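Local coordinates for ferrichrome ABC transporter substrate-binding protein (Staphylococcus pseudintermedius, PDB 5FLY) that probably captures iron-loaded ferrichrome-type siderophores outside the cell membrane and delivers them to an ABC transporter for uptake, at residues T156-F161 with V181-F186. Sequence-based numbering, arbitrary orientation.
Sequences TSVTIF and VLYQAF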
loop_
_atom_site.group_PDB
_atom_site.type_symbol
_atom_site.label_atom_id
_atom_site.label_comp_id
_atom_site.label_asym_id
_atom_site.label_seq_id
_atom_site.Cartn_x
_atom_site.Cartn_y
_atom_site.Cartn_z
ATOM N N THR A 156 0.822 20.874 9.746
ATOM C CA THR A 156 -0.387 20.045 9.832
ATOM C C THR A 156 -0.031 18.573 10.011
ATOM O O THR A 156 0.766 18.036 9.243
ATOM C CB THR A 156 -1.271 20.213 8.565
ATOM O OG1 THR A 156 -1.679 21.584 8.436
ATOM C CG2 THR A 156 -2.524 19.353 8.648
ATOM N N SER A 157 -0.610 17.944 11.036
ATOM C CA SER A 157 -0.454 16.516 11.260
ATOM C C SER A 157 -1.710 15.758 10.841
ATOM O O SER A 157 -2.798 16.323 10.742
ATOM C CB SER A 157 -0.155 16.205 12.725
ATOM O OG SER A 157 -1.291 16.435 13.549
ATOM N N VAL A 158 -1.551 14.468 10.594
ATOM C CA VAL A 158 -2.679 13.640 10.153
ATOM C C VAL A 158 -2.575 12.256 10.788
ATOM O O VAL A 158 -1.484 11.746 11.070
ATOM C CB VAL A 158 -2.746 13.544 8.603
ATOM C CG1 VAL A 158 -1.486 12.972 8.036
ATOM C CG2 VAL A 158 -3.975 12.737 8.149
ATOM N N THR A 159 -3.750 11.702 11.060
ATOM C CA THR A 159 -3.933 10.365 11.595
ATOM C C THR A 159 -4.804 9.570 10.646
ATOM O O THR A 159 -5.827 10.089 10.181
ATOM C CB THR A 159 -4.612 10.420 12.977
ATOM O OG1 THR A 159 -3.752 11.109 13.893
ATOM C CG2 THR A 159 -4.952 9.004 13.491
ATOM N N ILE A 160 -4.399 8.336 10.337
ATOM C CA ILE A 160 -5.224 7.430 9.543
ATOM C C ILE A 160 -5.734 6.319 10.432
ATOM O O ILE A 160 -4.944 5.532 10.968
ATOM C CB ILE A 160 -4.460 6.791 8.348
ATOM C CG1 ILE A 160 -3.736 7.846 7.512
ATOM C CG2 ILE A 160 -5.425 6.003 7.477
ATOM C CD1 ILE A 160 -2.650 7.270 6.648
ATOM N N PHE A 161 -7.047 6.276 10.605
ATOM C CA PHE A 161 -7.710 5.122 11.191
ATOM C C PHE A 161 -8.344 4.261 10.096
ATOM O O PHE A 161 -8.775 4.774 9.053
ATOM C CB PHE A 161 -8.779 5.546 12.184
ATOM C CG PHE A 161 -8.243 6.229 13.430
ATOM C CD1 PHE A 161 -7.329 5.602 14.278
ATOM C CD2 PHE A 161 -8.693 7.498 13.765
ATOM C CE1 PHE A 161 -6.872 6.253 15.432
ATOM C CE2 PHE A 161 -8.238 8.148 14.903
ATOM C CZ PHE A 161 -7.331 7.524 15.741
ATOM N N VAL A 181 1.275 8.492 0.591
ATOM C CA VAL A 181 0.963 9.792 0.014
ATOM C C VAL A 181 0.986 10.897 1.083
ATOM O O VAL A 181 1.571 11.963 0.869
ATOM C CB VAL A 181 -0.394 9.758 -0.700
ATOM C CG1 VAL A 181 -0.840 11.173 -1.081
ATOM C CG2 VAL A 181 -0.314 8.845 -1.917
ATOM N N LEU A 182 0.344 10.646 2.221
ATOM C CA LEU A 182 0.170 11.658 3.255
ATOM C C LEU A 182 1.477 12.014 3.961
ATOM O O LEU A 182 1.794 13.198 4.084
ATOM C CB LEU A 182 -0.870 11.192 4.265
ATOM C CG LEU A 182 -2.292 11.101 3.709
ATOM C CD1 LEU A 182 -3.192 10.292 4.633
ATOM C CD2 LEU A 182 -2.861 12.511 3.447
ATOM N N TYR A 183 2.244 11.010 4.390
ATOM C CA TYR A 183 3.426 11.251 5.220
ATOM C C TYR A 183 4.724 11.411 4.433
ATOM O O TYR A 183 5.632 12.130 4.876
ATOM C CB TYR A 183 3.600 10.120 6.229
ATOM C CG TYR A 183 2.430 9.967 7.164
ATOM C CD1 TYR A 183 2.080 10.990 8.038
ATOM C CD2 TYR A 183 1.668 8.809 7.165
ATOM C CE1 TYR A 183 0.999 10.849 8.921
ATOM C CE2 TYR A 183 0.583 8.665 8.025
ATOM C CZ TYR A 183 0.262 9.688 8.895
ATOM O OH TYR A 183 -0.809 9.532 9.755
ATOM N N GLN A 184 4.842 10.723 3.300
ATOM C CA GLN A 184 6.073 10.788 2.518
ATOM C C GLN A 184 5.940 11.757 1.347
ATOM O O GLN A 184 6.710 12.720 1.255
ATOM C CB GLN A 184 6.478 9.398 2.017
ATOM C CG GLN A 184 6.687 8.398 3.150
ATOM C CD GLN A 184 7.159 7.046 2.670
ATOM O OE1 GLN A 184 8.175 6.936 1.966
ATOM N NE2 GLN A 184 6.402 5.997 3.011
ATOM N N ALA A 185 4.990 11.509 0.453
ATOM C CA ALA A 185 4.848 12.341 -0.750
ATOM C C ALA A 185 4.422 13.780 -0.410
ATOM O O ALA A 185 4.985 14.732 -0.963
ATOM C CB ALA A 185 3.856 11.716 -1.722
ATOM N N PHE A 186 3.427 13.942 0.468
ATOM C CA PHE A 186 2.942 15.278 0.839
ATOM C C PHE A 186 3.694 15.848 2.050
ATOM O O PHE A 186 3.595 17.047 2.335
ATOM C CB PHE A 186 1.441 15.286 1.182
ATOM C CG PHE A 186 0.505 15.017 0.023
ATOM C CD1 PHE A 186 0.930 15.043 -1.292
ATOM C CD2 PHE A 186 -0.841 14.735 0.283
ATOM C CE1 PHE A 186 0.021 14.785 -2.334
ATOM C CE2 PHE A 186 -1.743 14.490 -0.754
ATOM C CZ PHE A 186 -1.307 14.509 -2.056
HETATM O O HOH W 1 -1.747 7.091 10.458
#
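The phenol of Y183 reaches from helix 179-185 to the backbone of strand 158-164, where its OH donates a hydrogen bond of 2.7 Å to V158 O. The carbonyl oxygen lies at the edge of the ring and in its plane, yet seen from the peptide the hydroxyl sits 54° out of the carbonyl plane, with a C=O...OH angle of 117°. The same hydroxyl accepts a hydrogen bond from a water that in turn takes the N-H of I160, so one tyrosine oxygen serves a backbone C=O directly and a backbone N-H through the water. Y183 leaves its helix with CG anti to the carbonyl carbon (chi1 -60°), and although its CB does not head for the strand, the length of the ring carries the OH there.

V158 and I160, both directed at the helix, come obliquely to the phenol from the same side of its plane, but at different carbons beside the hydroxyl: V158 CG1 is 3.4 Å from Y183 CE1, I160 CD1 3.8 Å from Y183 CE2, with the isoleucine and tyrosine side chains running past each other in opposite senses. Farther from the ring plane on that same side, L182 CD1 packs against the end of I160, 3.7 Å from its CD1, and L182 CB lies more loosely against V158 CG1.

Elsewhere, I220 of the neighbouring parallel strand 218-223 touches both V158 and L182, and L272 of helix 262-278 also packs on L182. The contact thus fastens a short helix onto the central strand of a mixed sheet, within the alpha/beta architecture of a class III solute-binding protein. Its five touching residues are buried, so the tyrosine hydroxyl and bridging water supply polar partners to two strand backbone groups within otherwise apolar packing.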